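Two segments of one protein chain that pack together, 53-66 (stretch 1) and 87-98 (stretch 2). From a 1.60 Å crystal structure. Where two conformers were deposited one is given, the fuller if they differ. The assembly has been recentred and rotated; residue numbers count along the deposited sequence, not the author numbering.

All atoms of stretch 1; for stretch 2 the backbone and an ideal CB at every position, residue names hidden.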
ATOM      1  N   THR A  53      -0.774   5.556  14.237  1.00 19.19           N
ATOM      2  CA  THR A  53      -1.812   5.917  13.284  1.00 20.24           C
ATOM      3  C   THR A  53      -2.002   4.760  12.303  1.00 19.48           C
ATOM      4  O   THR A  53      -3.132   4.415  11.959  1.00 19.25           O
ATOM      5  CB  THR A  53      -1.446   7.202  12.520  1.00 22.88           C
ATOM      6  OG1 THR A  53      -1.283   8.276  13.457  1.00 25.42           O
ATOM      7  CG2 THR A  53      -2.536   7.570  11.529  1.00 24.26           C
ATOM      8  N   CYS A  54      -0.902   4.157  11.857  1.00 17.36           N
ATOM      9  CA  CYS A  54      -1.006   3.021  10.943  1.00 16.44           C
ATOM     10  C   CYS A  54      -1.657   1.834  11.616  1.00 16.23           C
ATOM     11  O   CYS A  54      -2.410   1.092  10.992  1.00 16.34           O
ATOM     12  CB  CYS A  54       0.366   2.606  10.438  0.50 16.14           C
ATOM     13  SG  CYS A  54       1.108   3.822   9.313  0.50 19.49           S
ATOM     14  N   GLN A  55      -1.352   1.653  12.894  1.00 15.73           N
ATOM     15  CA  GLN A  55      -1.933   0.559  13.651  1.00 15.90           C
ATOM     16  C   GLN A  55      -3.441   0.774  13.709  1.00 17.13           C
ATOM     17  O   GLN A  55      -4.219  -0.173  13.599  1.00 18.70           O
ATOM     18  CB  GLN A  55      -1.334   0.527  15.061  1.00 15.72           C
ATOM     19  CG  GLN A  55       0.138   0.139  15.072  1.00 16.97           C
ATOM     20  CD  GLN A  55       0.832   0.467  16.380  1.00 19.50           C
ATOM     21  OE1 GLN A  55       0.187   0.776  17.383  1.00 21.19           O
ATOM     22  NE2 GLN A  55       2.159   0.402  16.374  1.00 19.46           N
ATOM     23  N   GLY A  56      -3.845   2.030  13.852  1.00 17.93           N
ATOM     24  CA  GLY A  56      -5.262   2.342  13.912  1.00 19.33           C
ATOM     25  C   GLY A  56      -5.972   2.213  12.578  1.00 20.45           C
ATOM     26  O   GLY A  56      -7.138   1.825  12.523  1.00 22.43           O
ATOM     27  N   GLU A  57      -5.278   2.527  11.490  1.00 18.82           N
ATOM     28  CA  GLU A  57      -5.897   2.441  10.174  1.00 19.70           C
ATOM     29  C   GLU A  57      -5.856   1.049   9.553  1.00 17.35           C
ATOM     30  O   GLU A  57      -6.599   0.766   8.615  1.00 18.11           O
ATOM     31  CB  GLU A  57      -5.243   3.435   9.217  1.00 22.97           C
ATOM     32  CG  GLU A  57      -5.236   4.862   9.728  1.00 25.74           C
ATOM     33  CD  GLU A  57      -5.036   5.873   8.622  1.00 27.29           C
ATOM     34  OE1 GLU A  57      -4.193   5.632   7.734  1.00 29.41           O
ATOM     35  OE2 GLU A  57      -5.716   6.917   8.649  1.00 29.62           O
ATOM     36  N   ALA A  58      -4.993   0.186  10.074  1.00 17.20           N
ATOM     37  CA  ALA A  58      -4.856  -1.164   9.537  1.00 17.01           C
ATOM     38  C   ALA A  58      -6.179  -1.913   9.350  1.00 17.89           C
ATOM     39  O   ALA A  58      -6.448  -2.427   8.268  1.00 16.44           O
ATOM     40  CB  ALA A  58      -3.905  -1.978  10.406  1.00 17.49           C
ATOM     41  N   PRO A  59      -7.025  -1.978  10.392  1.00 19.46           N
ATOM     42  CA  PRO A  59      -8.300  -2.692  10.231  1.00 21.05           C
ATOM     43  C   PRO A  59      -9.207  -2.058   9.178  1.00 21.11           C
ATOM     44  O   PRO A  59      -9.999  -2.744   8.528  1.00 20.36           O
ATOM     45  CB  PRO A  59      -8.900  -2.652  11.636  1.00 21.51           C
ATOM     46  CG  PRO A  59      -8.344  -1.384  12.206  1.00 23.34           C
ATOM     47  CD  PRO A  59      -6.901  -1.430  11.754  1.00 21.14           C
ATOM     48  N   VAL A  60      -9.079  -0.748   9.008  1.00 18.67           N
ATOM     49  CA  VAL A  60      -9.872  -0.027   8.022  1.00 19.03           C
ATOM     50  C   VAL A  60      -9.400  -0.382   6.615  1.00 18.51           C
ATOM     51  O   VAL A  60     -10.207  -0.648   5.723  1.00 17.09           O
ATOM     52  CB  VAL A  60      -9.742   1.491   8.216  1.00 20.93           C
ATOM     53  CG1 VAL A  60     -10.449   2.222   7.093  1.00 19.91           C
ATOM     54  CG2 VAL A  60     -10.325   1.886   9.564  1.00 21.35           C
ATOM     55  N   VAL A  61      -8.090  -0.378   6.407  1.00 15.12           N
ATOM     56  CA  VAL A  61      -7.572  -0.713   5.094  1.00 15.68           C
ATOM     57  C   VAL A  61      -7.934  -2.162   4.780  1.00 14.50           C
ATOM     58  O   VAL A  61      -8.306  -2.486   3.657  1.00 15.80           O
ATOM     59  CB  VAL A  61      -6.039  -0.546   5.024  1.00 13.94           C
ATOM     60  CG1 VAL A  61      -5.547  -0.909   3.630  1.00 16.20           C
ATOM     61  CG2 VAL A  61      -5.659   0.899   5.346  1.00 14.84           C
ATOM     62  N   GLY A  62      -7.835  -3.029   5.782  1.00 15.54           N
ATOM     63  CA  GLY A  62      -8.167  -4.426   5.565  1.00 17.09           C
ATOM     64  C   GLY A  62      -9.620  -4.611   5.173  1.00 18.12           C
ATOM     65  O   GLY A  62      -9.942  -5.404   4.290  1.00 18.58           O
ATOM     66  N   GLN A  63     -10.502  -3.865   5.825  1.00 18.03           N
ATOM     67  CA  GLN A  63     -11.927  -3.960   5.535  1.00 20.54           C
ATOM     68  C   GLN A  63     -12.229  -3.491   4.116  1.00 19.08           C
ATOM     69  O   GLN A  63     -12.956  -4.156   3.375  1.00 18.45           O
ATOM     70  CB  GLN A  63     -12.717  -3.131   6.549  1.00 24.68           C
ATOM     71  CG  GLN A  63     -14.223  -3.350   6.505  1.00 32.04           C
ATOM     72  CD  GLN A  63     -14.938  -2.693   7.673  1.00 36.79           C
ATOM     73  OE1 GLN A  63     -16.162  -2.775   7.793  1.00 39.66           O
ATOM     74  NE2 GLN A  63     -14.175  -2.036   8.542  1.00 38.59           N
ATOM     75  N   VAL A  64     -11.675  -2.347   3.727  1.00 15.89           N
ATOM     76  CA  VAL A  64     -11.917  -1.831   2.385  1.00 15.79           C
ATOM     77  C   VAL A  64     -11.332  -2.771   1.327  1.00 15.40           C
ATOM     78  O   VAL A  64     -11.936  -2.983   0.275  1.00 15.73           O
ATOM     79  CB  VAL A  64     -11.337  -0.397   2.221  1.00 15.58           C
ATOM     80  CG1 VAL A  64     -11.563   0.111   0.805  1.00 16.61           C
ATOM     81  CG2 VAL A  64     -12.020   0.545   3.208  1.00 17.51           C
ATOM     82  N   ALA A  65     -10.165  -3.343   1.610  1.00 15.69           N
ATOM     83  CA  ALA A  65      -9.536  -4.265   0.678  1.00 14.68           C
ATOM     84  C   ALA A  65     -10.446  -5.470   0.457  1.00 16.15           C
ATOM     85  O   ALA A  65     -10.647  -5.904  -0.677  1.00 16.20           O
ATOM     86  CB  ALA A  65      -8.184  -4.729   1.219  1.00 16.25           C
ATOM     87  N   ALA A  66     -10.993  -5.994   1.547  1.00 16.26           N
ATOM     88  CA  ALA A  66     -11.876  -7.157   1.478  1.00 18.37           C
ATOM     89  C   ALA A  66     -13.167  -6.865   0.720  1.00 20.28           C
ATOM     90  O   ALA A  66     -13.700  -7.731   0.019  1.00 22.61           O
ATOM     91  CB  ALA A  66     -12.201  -7.631   2.883  1.00 17.36           C
ATOM     92  N   UNK A  87       5.208  -8.662  12.935  1.00 19.33           N
ATOM     93  CA  UNK A  87       4.429  -8.484  14.155  1.00 22.04           C
ATOM     94  C   UNK A  87       3.184  -7.658  13.857  1.00 18.84           C
ATOM     95  O   UNK A  87       2.095  -7.958  14.340  1.00 18.34           O
ATOM     96  CB  UNK A  87       5.270  -7.815  15.245  1.00 22.04           C
ATOM     97  N   UNK A  88       3.364  -6.614  13.056  1.00 17.44           N
ATOM     98  CA  UNK A  88       2.277  -5.727  12.666  1.00 17.39           C
ATOM     99  C   UNK A  88       1.216  -6.489  11.864  1.00 17.44           C
ATOM    100  O   UNK A  88       0.023  -6.416  12.167  1.00 17.64           O
ATOM    101  CB  UNK A  88       2.818  -4.550  11.851  1.00 17.39           C
ATOM    102  N   UNK A  89       1.647  -7.228  10.842  1.00 17.66           N
ATOM    103  CA  UNK A  89       0.699  -7.978  10.027  1.00 18.59           C
ATOM    104  C   UNK A  89       0.006  -9.076  10.835  1.00 19.81           C
ATOM    105  O   UNK A  89      -1.136  -9.424  10.549  1.00 20.65           O
ATOM    106  CB  UNK A  89       1.413  -8.588   8.819  1.00 18.59           C
ATOM    107  N   UNK A  90       0.685  -9.612  11.847  1.00 21.56           N
ATOM    108  CA  UNK A  90       0.087 -10.650  12.686  1.00 24.56           C
ATOM    109  C   UNK A  90      -0.979 -10.060  13.600  1.00 26.76           C
ATOM    110  O   UNK A  90      -2.024 -10.669  13.834  1.00 26.49           O
ATOM    111  CB  UNK A  90       1.162 -11.354  13.516  1.00 24.56           C
ATOM    112  N   UNK A  91      -0.712  -8.862  14.108  1.00 27.35           N
ATOM    113  CA  UNK A  91      -1.623  -8.193  15.031  1.00 29.97           C
ATOM    114  C   UNK A  91      -2.844  -7.580  14.345  1.00 29.30           C
ATOM    115  O   UNK A  91      -3.949  -7.623  14.901  1.00 29.42           O
ATOM    116  CB  UNK A  91      -0.868  -7.101  15.791  1.00 29.97           C
ATOM    117  N   UNK A  92      -2.662  -7.021  13.147  1.00 27.52           N
ATOM    118  CA  UNK A  92      -3.799  -6.423  12.472  1.00 26.27           C
ATOM    119  C   UNK A  92      -4.180  -7.175  11.207  1.00 26.90           C
ATOM    120  O   UNK A  92      -3.305  -7.691  10.483  1.00 28.52           O
ATOM    121  CB  UNK A  92      -3.497  -4.961  12.135  1.00 26.27           C
ATOM    122  N   UNK A  93      -5.473  -7.195  10.850  1.00 27.18           N
ATOM    123  CA  UNK A  93      -6.112  -7.853   9.709  1.00 26.59           C
ATOM    124  C   UNK A  93      -5.774  -7.307   8.325  1.00 25.01           C
ATOM    125  O   UNK A  93      -6.637  -6.792   7.614  1.00 27.61           O
ATOM    126  CB  UNK A  93      -7.629  -7.778   9.892  1.00 26.59           C
ATOM    127  N   UNK A  94      -4.523  -7.481   7.951  1.00 24.83           N
ATOM    128  CA  UNK A  94      -4.047  -7.021   6.659  1.00 22.71           C
ATOM    129  C   UNK A  94      -3.200  -8.080   5.959  1.00 24.53           C
ATOM    130  O   UNK A  94      -2.390  -7.761   5.091  1.00 23.69           O
ATOM    131  CB  UNK A  94      -3.242  -5.731   6.826  1.00 22.71           C
ATOM    132  N   UNK A  95      -3.383  -9.339   6.341  1.00 26.99           N
ATOM    133  CA  UNK A  95      -2.627 -10.428   5.731  1.00 30.28           C
ATOM    134  C   UNK A  95      -3.251 -10.904   4.424  1.00 30.18           C
ATOM    135  O   UNK A  95      -2.637 -11.668   3.682  1.00 33.54           O
ATOM    136  CB  UNK A  95      -2.519 -11.600   6.708  1.00 30.28           C
ATOM    137  N   UNK A  96      -4.460 -10.427   4.145  1.00 29.97           N
ATOM    138  CA  UNK A  96      -5.207 -10.792   2.945  1.00 29.51           C
ATOM    139  C   UNK A  96      -4.697 -10.133   1.656  1.00 28.21           C
ATOM    140  O   UNK A  96      -5.027 -10.580   0.554  1.00 27.82           O
ATOM    141  CB  UNK A  96      -6.680 -10.429   3.144  1.00 29.51           C
ATOM    142  N   UNK A  97      -3.913  -9.066   1.775  1.00 22.23           N
ATOM    143  CA  UNK A  97      -3.383  -8.429   0.576  1.00 20.17           C
ATOM    144  C   UNK A  97      -1.865  -8.323   0.637  1.00 18.11           C
ATOM    145  O   UNK A  97      -1.261  -8.435   1.707  1.00 18.69           O
ATOM    146  CB  UNK A  97      -4.001  -7.041   0.392  1.00 20.17           C
ATOM    147  N   UNK A  98      -1.252  -8.136  -0.525  1.00 17.84           N
ATOM    148  CA  UNK A  98       0.197  -8.047  -0.635  1.00 17.18           C
ATOM    149  C   UNK A  98       0.849  -7.029   0.290  1.00 17.42           C
ATOM    150  O   UNK A  98       0.400  -5.888   0.385  1.00 17.30           O
ATOM    151  CB  UNK A  98       0.569  -7.711  -2.080  1.00 17.18           C
TER

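Position 87 lies in a helix with its CB out of reach of stretch 1; nearly any helix-compatible residue would serve, and it is E87.

At position 88 the CA-to-CB bond points sideways and nothing of stretch 1 lies within 5.5 Å of the ideal CB. A short side chain would therefore make no contact, whereas a long apolar one could reach C54, Q55 and A58. The residue is F88, chi1 t, which carries its ring inward: CZ lies 3.9 Å from A58 CB and 3.7 Å from C54 O, the latter at the ring edge, and CE1 is 3.8 Å from Q55 CG.

Positions 89 and 90 are out of reach and weakly constrained; they are V89 and N90. Position 91 points toward stretch 1, but across open space, so a long polar chain is as plausible as a small one. It is K91, whose side chain stays at least 6.6 Å away.

Position 92, at phi/psi -113/148, is the first to leave helical angles. Its ideal CB points toward stretch 1, a tight 3.5 Å from A58 CB. A flat side chain turned along the helix toward Q55 would suit, as might a slender aliphatic one. Y92 takes the first course with chi1 m: one ring face lies under Q55 O, and OH comes 3.1 Å from Q55 CG.

At position 93, phi is -68 and the backbone nitrogen has no partner within the stretch, so proline is admissible, as are other compact residues, beside P59. P93 puts CG 4.0 Å from P59 CB. Its O makes a CA-H...O contact with G62 CA at 3.5 Å, 150° at the hydrogen; an ideal CB on G62 would clash with that oxygen at 2.1 Å, so the close backbone approach depends on glycine.

Position 94 points sideways, its ideal CB 4.8 Å from A58 O and 5.2 Å from G62 CA. A medium aliphatic chain, valine or isoleucine, would fill this gap. V94 places CG1 4.0 Å from A58 CB.

Position 95 is out of reach and holds K95. Position 96 points toward stretch 1 without touching it, and T96 is one of many possibilities.

Position 97 points toward stretch 1, its ideal CB 4.9 Å from A65 CB. V61, G62 and A65 offer an apolar strip suited to leucine, methionine or an aromatic. F97, chi1 p, spans it: CZ to V61 CG1 and CD2 to A65 CB are both 3.8 Å, while G62 CA meets the ring edge 4.1 Å from CE2. Position 98 is out of reach and is T98.

Stretch 2 (87-98) EFVNKYPVKTFT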
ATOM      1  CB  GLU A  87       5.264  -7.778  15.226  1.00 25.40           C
ATOM      2  CG  GLU A  87       6.373  -8.620  15.823  1.00 32.25           C
ATOM      3  CD  GLU A  87       7.243  -7.828  16.782  1.00 36.36           C
ATOM      4  OE1 GLU A  87       6.682  -7.139  17.662  1.00 39.60           O
ATOM      5  OE2 GLU A  87       8.486  -7.900  16.658  1.00 39.27           O
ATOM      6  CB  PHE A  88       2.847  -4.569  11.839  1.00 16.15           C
ATOM      7  CG  PHE A  88       1.819  -3.564  11.383  1.00 16.55           C
ATOM      8  CD1 PHE A  88       1.612  -2.387  12.096  1.00 15.85           C
ATOM      9  CD2 PHE A  88       1.099  -3.772  10.209  1.00 15.33           C
ATOM     10  CE1 PHE A  88       0.704  -1.425  11.640  1.00 14.58           C
ATOM     11  CE2 PHE A  88       0.188  -2.821   9.746  1.00 15.53           C
ATOM     12  CZ  PHE A  88      -0.006  -1.643  10.463  1.00 17.21           C
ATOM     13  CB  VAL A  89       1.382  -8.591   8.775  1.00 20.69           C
ATOM     14  CG1 VAL A  89       1.959  -7.482   7.904  1.00 20.75           C
ATOM     15  CG2 VAL A  89       2.471  -9.556   9.185  1.00 23.67           C
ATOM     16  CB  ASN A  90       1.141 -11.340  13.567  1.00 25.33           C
ATOM     17  CG  ASN A  90       2.005 -12.329  12.804  1.00 27.43           C
ATOM     18  OD1 ASN A  90       1.577 -12.912  11.833  1.00 26.96           O
ATOM     19  ND2 ASN A  90       3.227 -12.532  13.268  1.00 27.57           N
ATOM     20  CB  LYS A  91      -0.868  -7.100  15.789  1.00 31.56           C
ATOM     21  CG  LYS A  91      -1.458  -6.729  17.144  1.00 36.16           C
ATOM     22  CD  LYS A  91      -2.785  -6.000  17.017  1.00 38.85           C
ATOM     23  CE  LYS A  91      -3.318  -5.588  18.383  1.00 41.40           C
ATOM     24  NZ  LYS A  91      -4.618  -4.861  18.280  1.00 41.91           N
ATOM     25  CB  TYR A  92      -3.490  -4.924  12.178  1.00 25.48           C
ATOM     26  CG  TYR A  92      -2.874  -4.222  13.356  1.00 25.07           C
ATOM     27  CD1 TYR A  92      -1.495  -4.076  13.435  1.00 24.41           C
ATOM     28  CD2 TYR A  92      -3.661  -3.699  14.393  1.00 25.14           C
ATOM     29  CE1 TYR A  92      -0.900  -3.421  14.507  1.00 26.27           C
ATOM     30  CE2 TYR A  92      -3.071  -3.038  15.472  1.00 25.28           C
ATOM     31  CZ  TYR A  92      -1.697  -2.907  15.522  1.00 25.66           C
ATOM     32  OH  TYR A  92      -1.122  -2.272  16.591  1.00 28.54           O
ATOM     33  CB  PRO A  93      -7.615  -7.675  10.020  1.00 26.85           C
ATOM     34  CG  PRO A  93      -7.672  -6.335  10.615  1.00 27.31           C
ATOM     35  CD  PRO A  93      -6.439  -6.388  11.577  1.00 27.64           C
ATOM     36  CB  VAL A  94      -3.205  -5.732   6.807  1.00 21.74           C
ATOM     37  CG1 VAL A  94      -4.054  -4.614   7.400  1.00 21.88           C
ATOM     38  CG2 VAL A  94      -1.999  -6.006   7.690  1.00 20.11           C
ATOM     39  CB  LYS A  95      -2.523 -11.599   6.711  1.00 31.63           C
ATOM     40  CG  LYS A  95      -1.221 -11.627   7.459  1.00 33.90           C
ATOM     41  CD  LYS A  95      -1.285 -12.521   8.706  1.00 35.92           C
ATOM     42  CE  LYS A  95       0.033 -12.540   9.456  1.00 36.12           C
ATOM     43  NZ  LYS A  95      -0.076 -13.367  10.675  1.00 37.65           N
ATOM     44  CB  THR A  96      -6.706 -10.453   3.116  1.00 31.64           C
ATOM     45  OG1 THR A  96      -7.203 -11.102   4.294  1.00 36.90           O
ATOM     46  CG2 THR A  96      -7.510 -10.928   1.919  1.00 34.28           C
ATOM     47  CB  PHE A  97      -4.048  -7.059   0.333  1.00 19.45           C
ATOM     48  CG  PHE A  97      -3.861  -6.061   1.443  1.00 18.01           C
ATOM     49  CD1 PHE A  97      -2.778  -5.184   1.437  1.00 16.42           C
ATOM     50  CD2 PHE A  97      -4.795  -5.962   2.470  1.00 17.19           C
ATOM     51  CE1 PHE A  97      -2.634  -4.225   2.431  1.00 18.22           C
ATOM     52  CE2 PHE A  97      -4.657  -5.004   3.472  1.00 19.61           C
ATOM     53  CZ  PHE A  97      -3.575  -4.132   3.453  1.00 19.29           C
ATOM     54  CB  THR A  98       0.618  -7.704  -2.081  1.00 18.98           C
ATOM     55  OG1 THR A  98       0.060  -8.665  -2.985  1.00 22.73           O
ATOM     56  CG2 THR A  98       2.136  -7.713  -2.213  1.00 20.67           C
TER
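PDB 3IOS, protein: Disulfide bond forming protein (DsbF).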